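Local coordinates for protein geranyltranstransferase (Stenotrophomonas maltophilia, PDB 7LBJ) that probably condenses isoprenyl diphosphates in a magnesium-dependent reaction to build prenyl chains such as farnesyl diphosphate, at residues S24-A29 / Y46-G51. Numbering follows the deposited sequence. Where two conformers were deposited one is given.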
ATOM      1  N   SER A  24      -7.755 -16.673 -12.892  1.00 16.12           N
ATOM      2  CA  SER A  24      -9.072 -16.886 -12.296  0.55 19.16           C
ATOM      3  C   SER A  24      -9.139 -16.322 -10.882  1.00 16.89           C
ATOM      4  O   SER A  24     -10.175 -15.783 -10.467  1.00 18.63           O
ATOM      5  CB  SER A  24      -9.402 -18.378 -12.286  0.55 19.51           C
ATOM      6  OG  SER A  24     -10.634 -18.617 -11.634  0.55 21.50           O
ATOM      7  N   GLN A  25      -8.048 -16.462 -10.121  1.00 16.87           N
ATOM      8  CA  GLN A  25      -8.024 -15.978  -8.747  1.00 20.08           C
ATOM      9  C   GLN A  25      -8.090 -14.459  -8.709  1.00 19.45           C
ATOM     10  O   GLN A  25      -8.834 -13.877  -7.911  1.00 18.50           O
ATOM     11  CB  GLN A  25      -6.762 -16.477  -8.040  1.00 17.47           C
ATOM     12  CG  GLN A  25      -6.783 -17.964  -7.737  1.00 20.29           C
ATOM     13  CD  GLN A  25      -7.606 -18.280  -6.509  1.00 25.82           C
ATOM     14  OE1 GLN A  25      -7.628 -17.504  -5.562  1.00 25.01           O
ATOM     15  NE2 GLN A  25      -8.279 -19.426  -6.515  1.00 26.68           N
ATOM     16  N   LEU A  26      -7.303 -13.801  -9.556  1.00 15.50           N
ATOM     17  CA  LEU A  26      -7.326 -12.343  -9.603  1.00 17.73           C
ATOM     18  C   LEU A  26      -8.685 -11.824 -10.057  1.00 18.55           C
ATOM     19  O   LEU A  26      -9.169 -10.803  -9.550  1.00 17.20           O
ATOM     20  CB  LEU A  26      -6.222 -11.844 -10.535  1.00 14.77           C
ATOM     21  CG  LEU A  26      -4.794 -11.972 -10.012  1.00 14.19           C
ATOM     22  CD1 LEU A  26      -3.791 -11.862 -11.187  1.00 15.82           C
ATOM     23  CD2 LEU A  26      -4.460 -10.929  -8.921  1.00 20.15           C
ATOM     24  N   ASP A  27      -9.308 -12.491 -11.030  1.00 17.28           N
ATOM     25  CA  ASP A  27     -10.626 -12.050 -11.475  1.00 17.02           C
ATOM     26  C   ASP A  27     -11.633 -12.115 -10.332  1.00 20.17           C
ATOM     27  O   ASP A  27     -12.450 -11.199 -10.157  1.00 21.30           O
ATOM     28  CB  ASP A  27     -11.090 -12.898 -12.664  1.00 21.99           C
ATOM     29  CG  ASP A  27     -12.518 -12.589 -13.092  1.00 31.13           C
ATOM     30  OD1 ASP A  27     -12.784 -11.454 -13.557  1.00 28.62           O
ATOM     31  OD2 ASP A  27     -13.379 -13.488 -12.966  1.00 42.61           O
ATOM     32  N   ALA A  28     -11.571 -13.172  -9.520  1.00 19.62           N
ATOM     33  CA  ALA A  28     -12.513 -13.289  -8.409  1.00 18.69           C
ATOM     34  C   ALA A  28     -12.156 -12.345  -7.264  1.00 21.55           C
ATOM     35  O   ALA A  28     -13.039 -11.953  -6.496  1.00 23.06           O
ATOM     36  CB  ALA A  28     -12.558 -14.732  -7.904  1.00 22.44           C
ATOM     37  N   ALA A  29     -10.879 -11.977  -7.129  1.00 19.65           N
ATOM     38  CA  ALA A  29     -10.420 -11.131  -6.022  1.00 21.17           C
ATOM     39  C   ALA A  29     -10.634  -9.636  -6.238  1.00 22.45           C
ATOM     40  O   ALA A  29     -10.612  -8.879  -5.259  1.00 20.92           O
ATOM     41  CB  ALA A  29      -8.928 -11.348  -5.760  1.00 21.78           C
ATOM     42  N   TYR A  46      -8.278  -3.610 -15.602  1.00 16.47           N
ATOM     43  CA  TYR A  46      -7.520  -3.366 -16.825  1.00 16.21           C
ATOM     44  C   TYR A  46      -6.025  -3.455 -16.575  1.00 19.65           C
ATOM     45  O   TYR A  46      -5.261  -3.873 -17.464  1.00 16.37           O
ATOM     46  CB  TYR A  46      -7.882  -1.989 -17.376  1.00 18.49           C
ATOM     47  CG  TYR A  46      -7.233  -1.609 -18.683  1.00 19.82           C
ATOM     48  CD1 TYR A  46      -7.758  -2.049 -19.893  1.00 21.92           C
ATOM     49  CD2 TYR A  46      -6.114  -0.788 -18.717  1.00 22.85           C
ATOM     50  CE1 TYR A  46      -7.178  -1.687 -21.106  1.00 25.27           C
ATOM     51  CE2 TYR A  46      -5.517  -0.426 -19.939  1.00 23.04           C
ATOM     52  CZ  TYR A  46      -6.057  -0.876 -21.127  1.00 28.98           C
ATOM     53  OH  TYR A  46      -5.473  -0.511 -22.339  1.00 25.98           O
ATOM     54  N   SER A  47      -5.592  -3.055 -15.379  1.00 15.70           N
ATOM     55  CA  SER A  47      -4.182  -3.003 -15.031  1.00 16.49           C
ATOM     56  C   SER A  47      -3.604  -4.342 -14.597  1.00 18.31           C
ATOM     57  O   SER A  47      -2.384  -4.429 -14.426  1.00 18.87           O
ATOM     58  CB  SER A  47      -3.962  -1.985 -13.889  1.00 16.18           C
ATOM     59  OG  SER A  47      -4.454  -0.705 -14.251  1.00 18.17           O
ATOM     60  N   VAL A  48      -4.415  -5.378 -14.363  1.00 16.89           N
ATOM     61  CA  VAL A  48      -3.780  -6.613 -13.916  1.00 16.32           C
ATOM     62  C   VAL A  48      -4.318  -7.864 -14.612  1.00 20.24           C
ATOM     63  O   VAL A  48      -3.595  -8.860 -14.720  1.00 19.09           O
ATOM     64  CB  VAL A  48      -3.850  -6.735 -12.378  1.00 25.33           C
ATOM     65  CG1 VAL A  48      -5.199  -7.096 -11.936  1.00 20.82           C
ATOM     66  CG2 VAL A  48      -2.837  -7.763 -11.883  1.00 22.90           C
ATOM     67  N   LEU A  49      -5.545  -7.824 -15.137  1.00 16.07           N
ATOM     68  CA  LEU A  49      -6.068  -8.997 -15.821  1.00 18.60           C
ATOM     69  C   LEU A  49      -5.605  -9.011 -17.277  1.00 23.13           C
ATOM     70  O   LEU A  49      -5.121  -8.010 -17.818  1.00 22.87           O
ATOM     71  CB  LEU A  49      -7.607  -9.058 -15.755  1.00 20.18           C
ATOM     72  CG  LEU A  49      -8.214  -9.079 -14.330  1.00 15.33           C
ATOM     73  CD1 LEU A  49      -9.727  -9.166 -14.325  1.00 21.40           C
ATOM     74  CD2 LEU A  49      -7.611 -10.209 -13.506  1.00 17.33           C
ATOM     75  N   GLY A  50      -5.756 -10.167 -17.908  1.00 20.59           N
ATOM     76  CA  GLY A  50      -5.451 -10.307 -19.317  1.00 26.80           C
ATOM     77  C   GLY A  50      -4.151 -11.010 -19.635  1.00 25.62           C
ATOM     78  O   GLY A  50      -3.606 -10.796 -20.728  1.00 27.69           O
ATOM     79  N   GLY A  51      -3.636 -11.835 -18.725  1.00 22.45           N
ATOM     80  CA  GLY A  51      -2.532 -12.721 -19.050  1.00 22.51           C
ATOM     81  C   GLY A  51      -1.155 -12.152 -18.782  1.00 25.48           C
ATOM     82  O   GLY A  51      -0.964 -11.425 -17.805  1.00 26.85           O
TER
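L49 reaches out of its loop and lays both methyls on the last turns of helix 11-29, at L26 and D27. Its CG stands beside the backbone N (chi1 -58°) and anti to the carbonyl carbon, which brings the forked end closer to the helix than the start of the side chain would suggest. The two branches do different work. CD2 rests 3.7 Å from CB of L26. The same CD2 lies 3.8 Å from the backbone N of D27, so it packs on the helix backbone as well as on a side chain. CD1 meets the acidic side chain, with OD1 of D27 at 3.9 Å. The side chains of D27 and L49 cross at about a right angle. This touch is van der Waals only. The polar partner of OD1 is R45, in a salt bridge. The chain has the mostly helical fold of the FPP/GGPP synthase family, and segment 46-51 runs into its Gly-Gly-Lys-Arg sequence. In relatives the lysine of this sequence binds the diphosphate of isopentenyl diphosphate; here that role is only inferred. L26 meets V48 through one branch, CD1, which lies 4.3 Å from CG2 of V48. This contact is looser than that at L49. Both residues are buried; V48 also touches A86 of helix 75-92 and L30, and R54, which touches L26, gives a hydrogen bond from NH2 to V48 O. One turn before D27, E23 takes a hydrogen bond from the backbone N of G50, giving the loop a polar tie to the same helix.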